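Local coordinates for protein glucose dehydrogenase (Serratia sp. FS14, PDB 7CDY) that is a dehydrogenase of the glucose/sorbosone dehydrogenase family, with a beta-propeller fold that binds a calcium ion, at residues 315-320 / 338-343. Sequence-based numbering, arbitrary orientation.
Sequences RGERIR and DGKLLK
Glu317 and Leu342 are brought together by the same first torsion, CG anti to the carbonyl carbon (chi1 -65° and -55°); from there the glutamate runs on extended, and its carboxylate arrives at the leucine's branched end. The nearest approach is a van der Waals contact, OE2 of Glu317 to CD1 of Leu342, 3.4 Å, the acid and the leucine meeting at a slant. Arg315 comes at the same leucine from the opposite direction. Its chain bends at chi3, bringing NH2 to 3.8 Å from CD2 of Leu342, with CD1 nearly as near. The same bend lets NH2 of Arg315 donate to OE2 of Glu317 in a salt bridge of 2.9 Å, on the syn side but 31° out of the carboxylate plane, while NE adds a weak second bond to the same oxygen. Two N-H groups thus hold OE2 beside the methyls of Leu342. The other oxygen, OE1, lies against the aliphatic part of Lys340, 3.9 Å from its CG, where the two chains cross at about a right angle. The lysine's own amine turns back to the residue just ahead of its strand, NZ bonding to the backbone O of Asp338 at 2.7 Å and, weakly, to its OD2. NZ stays 4.7 Å from OE1 of Glu317, not in contact, though the opposite charges may still attract weakly. Thr334, ending strand 330-334, touches both Glu317 and Leu342. The loop entering strand 319-324 thus packs against strand 339-345, with 330-334 between the two strands in an antiparallel sheet, a blade of the beta-propeller fold.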
loop_
_atom_site.group_PDB
_atom_site.type_symbol
_atom_site.label_atom_id
_atom_site.label_comp_id
_atom_site.label_asym_id
_atom_site.label_seq_id
_atom_site.Cartn_x
_atom_site.Cartn_y
_atom_site.Cartn_z
ATOM N N ARG A 315 -15.167 14.472 9.973
ATOM C CA ARG A 315 -14.784 13.638 11.107
ATOM C C ARG A 315 -13.390 13.934 11.646
ATOM O O ARG A 315 -13.106 13.600 12.806
ATOM C CB ARG A 315 -14.943 12.158 10.758
ATOM C CG ARG A 315 -16.406 11.767 10.572
ATOM C CD ARG A 315 -16.555 10.308 10.196
ATOM N NE ARG A 315 -15.784 9.457 11.089
ATOM C CZ ARG A 315 -16.248 8.939 12.221
ATOM N NH1 ARG A 315 -17.504 9.164 12.599
ATOM N NH2 ARG A 315 -15.456 8.191 12.973
ATOM N N GLY A 316 -12.520 14.551 10.855
ATOM C CA GLY A 316 -11.226 14.948 11.371
ATOM C C GLY A 316 -10.231 13.825 11.552
ATOM O O GLY A 316 -9.272 13.993 12.309
ATOM N N GLU A 317 -10.411 12.699 10.861
ATOM C CA GLU A 317 -9.531 11.544 10.989
ATOM C C GLU A 317 -8.717 11.341 9.715
ATOM O O GLU A 317 -9.255 11.390 8.603
ATOM C CB GLU A 317 -10.352 10.299 11.325
ATOM C CG GLU A 317 -11.015 10.412 12.698
ATOM C CD GLU A 317 -12.023 9.318 13.011
ATOM O OE1 GLU A 317 -12.103 8.924 14.197
ATOM O OE2 GLU A 317 -12.751 8.867 12.112
ATOM N N ARG A 318 -7.416 11.112 9.892
ATOM C CA ARG A 318 -6.515 10.777 8.797
ATOM C C ARG A 318 -6.768 9.338 8.369
ATOM O O ARG A 318 -6.589 8.414 9.167
ATOM C CB ARG A 318 -5.081 10.912 9.295
ATOM C CG ARG A 318 -4.716 12.342 9.690
ATOM C CD ARG A 318 -3.450 12.385 10.535
ATOM N NE ARG A 318 -2.365 11.566 9.990
ATOM C CZ ARG A 318 -1.541 11.962 9.025
ATOM N NH1 ARG A 318 -1.675 13.165 8.479
ATOM N NH2 ARG A 318 -0.582 11.151 8.595
ATOM N N ILE A 319 -7.188 9.125 7.126
ATOM C CA ILE A 319 -7.564 7.785 6.672
ATOM C C ILE A 319 -6.346 7.107 6.052
ATOM O O ILE A 319 -5.858 7.527 4.999
ATOM C CB ILE A 319 -8.766 7.807 5.719
ATOM C CG1 ILE A 319 -9.975 8.500 6.373
ATOM C CG2 ILE A 319 -9.128 6.383 5.294
ATOM C CD1 ILE A 319 -10.325 7.986 7.765
ATOM N N ARG A 320 -5.855 6.064 6.719
ATOM C CA ARG A 320 -4.618 5.383 6.365
ATOM C C ARG A 320 -4.840 4.126 5.533
ATOM O O ARG A 320 -3.997 3.782 4.687
ATOM C CB ARG A 320 -3.887 5.006 7.661
ATOM C CG ARG A 320 -2.776 3.955 7.559
ATOM C CD ARG A 320 -1.522 4.446 6.837
ATOM N NE ARG A 320 -0.789 5.464 7.584
ATOM C CZ ARG A 320 0.173 6.219 7.060
ATOM N NH1 ARG A 320 0.519 6.079 5.787
ATOM N NH2 ARG A 320 0.780 7.131 7.805
ATOM N N ASP A 338 -4.373 7.449 19.088
ATOM C CA ASP A 338 -5.592 6.712 19.424
ATOM C C ASP A 338 -6.307 6.331 18.127
ATOM O O ASP A 338 -7.389 6.818 17.795
ATOM C CB ASP A 338 -6.480 7.546 20.352
ATOM C CG ASP A 338 -7.718 6.795 20.815
ATOM O OD1 ASP A 338 -7.733 5.548 20.773
ATOM O OD2 ASP A 338 -8.697 7.465 21.215
ATOM N N GLY A 339 -5.655 5.443 17.379
ATOM C CA GLY A 339 -6.160 5.067 16.074
ATOM C C GLY A 339 -7.390 4.191 16.174
ATOM O O GLY A 339 -7.577 3.445 17.138
ATOM N N LYS A 340 -8.222 4.271 15.140
ATOM C CA LYS A 340 -9.526 3.625 15.121
ATOM C C LYS A 340 -9.653 2.656 13.949
ATOM O O LYS A 340 -9.078 2.869 12.871
ATOM C CB LYS A 340 -10.653 4.666 14.991
ATOM C CG LYS A 340 -10.571 5.859 15.953
ATOM C CD LYS A 340 -10.618 5.448 17.411
ATOM C CE LYS A 340 -10.969 6.639 18.315
ATOM N NZ LYS A 340 -9.946 7.719 18.214
ATOM N N LEU A 341 -10.441 1.601 14.170
ATOM C CA LEU A 341 -10.975 0.753 13.115
ATOM C C LEU A 341 -12.426 1.167 12.897
ATOM O O LEU A 341 -13.222 1.157 13.845
ATOM C CB LEU A 341 -10.909 -0.715 13.545
ATOM C CG LEU A 341 -11.594 -1.745 12.644
ATOM C CD1 LEU A 341 -10.876 -1.875 11.307
ATOM C CD2 LEU A 341 -11.643 -3.095 13.369
ATOM N N LEU A 342 -12.766 1.541 11.665
ATOM C CA LEU A 342 -14.097 2.028 11.324
ATOM C C LEU A 342 -14.754 1.122 10.296
ATOM O O LEU A 342 -14.102 0.647 9.359
ATOM C CB LEU A 342 -14.029 3.430 10.711
ATOM C CG LEU A 342 -13.315 4.500 11.531
ATOM C CD1 LEU A 342 -13.271 5.811 10.759
ATOM C CD2 LEU A 342 -13.979 4.690 12.892
ATOM N N LYS A 343 -16.057 0.926 10.448
ATOM C CA LYS A 343 -16.878 0.201 9.488
ATOM C C LYS A 343 -17.817 1.210 8.832
ATOM O O LYS A 343 -18.572 1.905 9.526
ATOM C CB LYS A 343 -17.666 -0.886 10.216
ATOM C CG LYS A 343 -18.554 -1.742 9.347
ATOM C CD LYS A 343 -19.262 -2.765 10.230
ATOM C CE LYS A 343 -20.503 -3.328 9.580
ATOM N NZ LYS A 343 -21.194 -4.306 10.470
#